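Local coordinates for AAA ATPase, central region (Enterococcus faecium, PDB 2R9G), which forms the tetrameric C-terminal part of an MgsA-family AAA+ ATPase, an enzyme that probably couples ATP hydrolysis to DNA maintenance, at residues 65-68 against 69-73; 50-53 against 54-57; 74-77 against 78-82. All blocks are in the same frame, centred on the assembly; numbering follows the deposited sequence.

Overall arrangement
All three contacts are local, between residues a few positions apart on two consecutive helices. Interactions 1 and 3 share helix 66-82, with 65-73 forming its capped start and 74-82 its far end; their centres lie about 14 Å apart. Interaction 2 belongs to helix 46-61, which packs against both: Leu-53 and Met-54 meet Thr-72, while Cys-50 and Met-54 meet Val-76. Interactions 2 and 3 are mostly buried, interaction 1 partly so. Their chemistry follows their position: an N-cap and a water bridge in interaction 1, apolar packing with arginines round an acetate in interaction 2, and carboxylate and ammonium groups paired with other subunits in interaction 3.

Interaction 1 of 3, residues 65-68 against 69-73; sequences NPAA and AARTV
Arg-71 folds back over Ala-67 and Ala-68, laying one face of its guanidinium group on the first turn of helix 66-82. The geometry is that of a flat group resting on backbone: Ala-68 CA lies 3.6 Å above the guanidinium plane and Ala-67 C at nearly the same height, both offset toward the rim. The two terminal nitrogens reach different methyl groups, Arg-71 NH1 coming within 3.5 Å of Ala-67 CB while NH2 approaches Ala-68 CB. A bend at chi3 (-62°) turns the chain back toward the start of the helix, after CG has passed 3.2 Å from Ala-67 O.

Asn-65 occupies the N-cap. Its OD1 accepts from Ala-68 N at 3.2 Å with an N-H...O angle of 159°, but the donor stands well above the amide's carbonyl plane. The same oxygen also accepts a hydrogen bond from a water, 2.9 Å from Asn-65 OD1, and that water accepts from Arg-71 NH2, lying in the guanidinium plane at its edge. Backbone bonds from Ala-69 N to Asn-65 O and from Ala-70 N to Pro-66 O continue the turn.

Both polar ends have further partners: Arg-71 NH2 forms a salt bridge with Asp-97, and Asn-65 ND2 bonds to Ser-101 OG and to Tyr-181 OH of the third subunit. Asn-65 thus uses its oxygen to cap the helix and its amide nitrogen to join other parts of the assembly, while the water ties this cap to an arginine whose charge is probably offset in part by Asp-97.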
# COMPACT_ATOMS: atom_id res chain seq x y z
N ASN C 65 4.29 2.17 13.06
CA ASN C 65 3.37 1.50 12.15
C ASN C 65 3.59 2.00 10.71
O ASN C 65 2.82 2.84 10.22
CB ASN C 65 1.93 1.74 12.61
CG ASN C 65 0.91 0.82 11.93
OD1 ASN C 65 1.17 0.23 10.88
ND2 ASN C 65 -0.27 0.73 12.52
N PRO C 66 4.65 1.51 10.02
CA PRO C 66 4.97 1.94 8.65
C PRO C 66 3.83 1.78 7.65
O PRO C 66 3.68 2.64 6.78
CB PRO C 66 6.15 1.03 8.26
CG PRO C 66 6.75 0.66 9.50
CD PRO C 66 5.64 0.52 10.50
N ALA C 67 3.04 0.71 7.76
CA ALA C 67 1.88 0.50 6.89
C ALA C 67 0.84 1.60 7.06
O ALA C 67 0.33 2.12 6.07
CB ALA C 67 1.25 -0.87 7.13
N ALA C 68 0.53 1.95 8.31
CA ALA C 68 -0.43 3.02 8.60
C ALA C 68 0.06 4.38 8.13
O ALA C 68 -0.74 5.20 7.69
CB ALA C 68 -0.76 3.06 10.07
N ALA C 69 1.37 4.61 8.25
CA ALA C 69 1.96 5.86 7.79
C ALA C 69 1.87 5.92 6.27
O ALA C 69 1.56 6.97 5.71
CB ALA C 69 3.43 5.98 8.26
N ALA C 70 2.11 4.77 5.62
CA ALA C 70 1.96 4.66 4.17
C ALA C 70 0.51 4.84 3.73
O ALA C 70 0.26 5.42 2.67
CB ALA C 70 2.51 3.34 3.68
N ARG C 71 -0.43 4.36 4.54
CA ARG C 71 -1.87 4.43 4.23
C ARG C 71 -2.47 5.85 4.24
O ARG C 71 -3.58 6.05 3.73
CB ARG C 71 -2.68 3.53 5.18
CG ARG C 71 -2.61 2.06 4.82
CD ARG C 71 -3.73 1.26 5.48
NE ARG C 71 -3.67 1.29 6.94
CZ ARG C 71 -2.96 0.44 7.68
NH1 ARG C 71 -2.23 -0.50 7.10
NH2 ARG C 71 -2.98 0.53 9.00
N THR C 72 -1.75 6.80 4.83
CA THR C 72 -2.15 8.20 4.86
C THR C 72 -2.06 8.79 3.45
O THR C 72 -2.87 9.62 3.06
CB THR C 72 -1.27 9.01 5.84
OG1 THR C 72 -1.19 8.32 7.09
CG2 THR C 72 -1.82 10.40 6.07
N VAL C 73 -1.07 8.33 2.70
CA VAL C 73 -0.88 8.76 1.32
C VAL C 73 -2.04 8.24 0.45
O VAL C 73 -2.58 8.98 -0.36
CB VAL C 73 0.49 8.32 0.79
CG1 VAL C 73 0.71 8.80 -0.64
CG2 VAL C 73 1.59 8.84 1.72
O HOH W 1 -0.96 -1.36 9.73

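Interaction 2 of 3, residues 50-53 against 54-57; sequences CRRL and MVIG. With ACT (acetate ion), chain R.
Met-54, Leu-53 and Arg-52 dominate this two-turn stretch of alpha helix 46-61, part of the helical MgsA C-terminal region. Four successive i to i+4 backbone bonds define it, from Met-54 N to Cys-50 O through Gly-57 N to Leu-53 O, the last at 3.1 Å with an N-H...O angle of 170°.

Met-54 curls back along the helix. Its chi3 of -67° brings CE to 3.6 Å from Cys-50 O, a distance matched by Met-54 CG; the methyl end thus lies back against the preceding turn, while CG packs on Val-76 of helix 66-82. Leu-53 takes a different course: its CD1 meets Ile-56 CD1 at 4.2 Å, and the Leu-53 side chain also packs among Phe-21, Ile-25, Leu-91 and Leu-98, joining helices 14-26 and 88-100.

Bends at chi2 and chi3 fold Arg-52 back alongside Val-55, with NH2 4.1 Å from Val-55 CG2; NH2 also forms a salt bridge with Glu-86 of the second subunit. In this conformer, one of two, Arg-52 NE lies 2.6 Å from OXT of an acetate ion, probably acquired from the crystallisation liquor. Arg-51 presents the edge of its guanidinium group to the same ion: Arg-51 NE donates to acetate OXT at 3.2 Å, and Arg-51 NH2 donates to acetate O at 2.7 Å with an angle of 162°.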
# COMPACT_ATOMS: atom_id res chain seq x y z
N CYS C 50 -4.50 17.52 4.29
CA CYS C 50 -3.83 16.39 3.68
C CYS C 50 -2.33 16.42 3.92
O CYS C 50 -1.73 15.40 4.26
CB CYS C 50 -4.14 16.34 2.19
SG CYS C 50 -5.81 15.82 1.80
N ARG C 51 -1.75 17.61 3.76
CA ARG C 51 -0.32 17.82 3.97
C ARG C 51 0.07 17.55 5.41
O ARG C 51 1.01 16.79 5.66
CB ARG C 51 0.10 19.23 3.57
CG ARG C 51 0.49 19.37 2.11
CD ARG C 51 1.23 20.67 1.85
NE ARG C 51 0.43 21.84 2.19
CZ ARG C 51 -0.47 22.41 1.37
NH1 ARG C 51 -0.68 21.92 0.16
NH2 ARG C 51 -1.15 23.47 1.78
N ARG C 52 -0.68 18.15 6.33
CA ARG C 52 -0.44 17.94 7.75
C ARG C 52 -0.61 16.49 8.19
O ARG C 52 0.18 15.99 8.98
CB ARG C 52 -1.30 18.88 8.59
CG ARG C 52 -0.51 20.02 9.19
CD ARG C 52 -0.34 21.22 8.26
NE ARG C 52 0.58 21.00 7.14
CZ ARG C 52 1.91 20.95 7.21
NH1 ARG C 52 2.54 21.09 8.37
NH2 ARG C 52 2.61 20.76 6.11
N LEU C 53 -1.62 15.82 7.64
CA LEU C 53 -1.84 14.40 7.96
C LEU C 53 -0.68 13.49 7.55
O LEU C 53 -0.31 12.60 8.30
CB LEU C 53 -3.16 13.89 7.37
CG LEU C 53 -3.91 12.85 8.21
CD1 LEU C 53 -3.68 13.06 9.70
CD2 LEU C 53 -5.38 12.95 7.92
N MET C 54 -0.09 13.73 6.37
CA MET C 54 1.09 12.98 5.93
C MET C 54 2.32 13.24 6.81
O MET C 54 3.07 12.32 7.10
CB MET C 54 1.43 13.23 4.45
CG MET C 54 0.43 12.60 3.46
SD MET C 54 0.76 12.88 1.71
CE MET C 54 0.51 14.63 1.53
N VAL C 55 2.51 14.50 7.24
CA VAL C 55 3.58 14.86 8.18
C VAL C 55 3.42 14.11 9.50
O VAL C 55 4.38 13.51 9.98
CB VAL C 55 3.65 16.40 8.45
CG1 VAL C 55 4.61 16.71 9.62
CG2 VAL C 55 4.11 17.13 7.22
N ILE C 56 2.21 14.13 10.06
CA ILE C 56 1.93 13.50 11.36
C ILE C 56 2.24 12.00 11.33
O ILE C 56 2.99 11.51 12.17
CB ILE C 56 0.48 13.75 11.84
CG1 ILE C 56 0.23 15.25 12.09
CG2 ILE C 56 0.20 12.99 13.11
CD1 ILE C 56 -1.23 15.65 12.00
N GLY C 57 1.70 11.30 10.33
CA GLY C 57 1.88 9.86 10.20
C GLY C 57 3.33 9.45 10.11
O GLY C 57 3.75 8.47 10.73
C ACT R . -0.27 23.90 5.25
O ACT R . -0.23 24.41 4.11
OXT ACT R . -0.07 22.67 5.29
CH3 ACT R . -0.56 24.69 6.49

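Interaction 3 of 3, residues 74-77 against 78-82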
# COMPACT_ATOMS: atom_id res chain seq x y z
N ASN C 74 -2.44 6.98 0.65
CA ASN C 74 -3.63 6.44 -0.03
C ASN C 74 -4.85 7.31 0.25
O ASN C 74 -5.53 7.74 -0.69
CB ASN C 74 -3.90 4.98 0.38
CG ASN C 74 -2.79 4.03 -0.05
OD1 ASN C 74 -1.66 4.11 0.44
ND2 ASN C 74 -3.12 3.11 -0.95
N ALA C 75 -5.10 7.59 1.53
CA ALA C 75 -6.23 8.40 1.98
C ALA C 75 -6.24 9.80 1.39
O ALA C 75 -7.29 10.31 1.03
CB ALA C 75 -6.28 8.46 3.49
N VAL C 76 -5.05 10.40 1.27
CA VAL C 76 -4.87 11.74 0.70
C VAL C 76 -5.19 11.75 -0.79
O VAL C 76 -5.84 12.68 -1.28
CB VAL C 76 -3.44 12.28 1.00
CG1 VAL C 76 -3.05 13.45 0.06
CG2 VAL C 76 -3.35 12.71 2.47
N LEU C 77 -4.78 10.70 -1.50
CA LEU C 77 -5.08 10.56 -2.92
C LEU C 77 -6.57 10.37 -3.13
O LEU C 77 -7.13 10.87 -4.11
CB LEU C 77 -4.30 9.42 -3.58
CG LEU C 77 -2.77 9.54 -3.70
CD1 LEU C 77 -2.18 8.25 -4.23
CD2 LEU C 77 -2.36 10.72 -4.56
N ALA C 78 -7.20 9.67 -2.20
CA ALA C 78 -8.66 9.52 -2.18
C ALA C 78 -9.35 10.88 -1.95
O ALA C 78 -10.30 11.20 -2.64
CB ALA C 78 -9.08 8.50 -1.09
N ALA C 79 -8.84 11.66 -1.00
CA ALA C 79 -9.33 13.01 -0.67
C ALA C 79 -9.27 14.02 -1.82
O ALA C 79 -10.23 14.75 -2.06
CB ALA C 79 -8.60 13.56 0.56
N GLU C 80 -8.13 14.07 -2.52
CA GLU C 80 -7.95 14.89 -3.73
C GLU C 80 -8.95 14.53 -4.83
O GLU C 80 -9.50 15.42 -5.50
CB GLU C 80 -6.54 14.73 -4.30
CG GLU C 80 -5.44 15.29 -3.44
CD GLU C 80 -4.07 14.73 -3.82
OE1 GLU C 80 -3.96 14.05 -4.86
OE2 GLU C 80 -3.11 14.96 -3.05
N LYS C 81 -9.17 13.24 -5.02
CA LYS C 81 -10.11 12.77 -6.05
C LYS C 81 -11.56 13.06 -5.68
O LYS C 81 -12.37 13.33 -6.57
CB LYS C 81 -9.93 11.27 -6.32
CG LYS C 81 -8.64 10.95 -7.07
CD LYS C 81 -8.31 9.46 -7.00
CE LYS C 81 -6.90 9.19 -7.51
NZ LYS C 81 -6.73 9.60 -8.93
N LEU C 82 -11.87 13.03 -4.38
CA LEU C 82 -13.24 13.20 -3.90
C LEU C 82 -13.63 14.64 -3.65
O LEU C 82 -14.75 15.06 -3.97
CB LEU C 82 -13.47 12.39 -2.61
CG LEU C 82 -13.43 10.86 -2.71
CD1 LEU C 82 -13.44 10.21 -1.31
CD2 LEU C 82 -14.53 10.31 -3.58
O HOH W 2 -5.00 12.14 -6.42
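Glu-80 N donates to Val-76 O at 3.0 Å with an N-H...O angle of 168°, a shorter and straighter bond than the next one along the helix, from Lys-81 N to Leu-77 O at 3.3 Å. The charged ends of Glu-80 and Lys-81 pair with other copies of the protein: Glu-80 OE2 forms a salt bridge with Lys-81 NZ of the second subunit, and Lys-81 NZ forms one with Glu-80 OE2 of the third. Asn-74 ND2 likewise donates to Ala-70 O of the third subunit. A water beside the helix donates to Glu-80 OE1 at 2.7 Å and, weakly, to Leu-77 O.

The carboxylate of Glu-80 lies over the preceding turn, its two oxygens meeting different neighbours. OE2 comes within 3.5 Å of Val-76 CG1, the two side chains crossing at a slant; OE1 is 3.7 Å from Leu-77 CD2, with Leu-77 and Glu-80 running side by side. Lys-81 follows Leu-77 O through CG, CD and CE, with CG 3.3 Å from Leu-77 O, before a bend at chi4 turns NZ to its intersubunit partner.

On the alanine side, Ala-78 CB sits 3.3 Å from Ala-75 O. These small residues and Val-76 fit the closing turns of helix 66-82 between two others: Ala-75 and Ala-78 meet Pro-90 of helix 88-100, while Val-76 and Ala-79 pack on Cys-50 of helix 46-61.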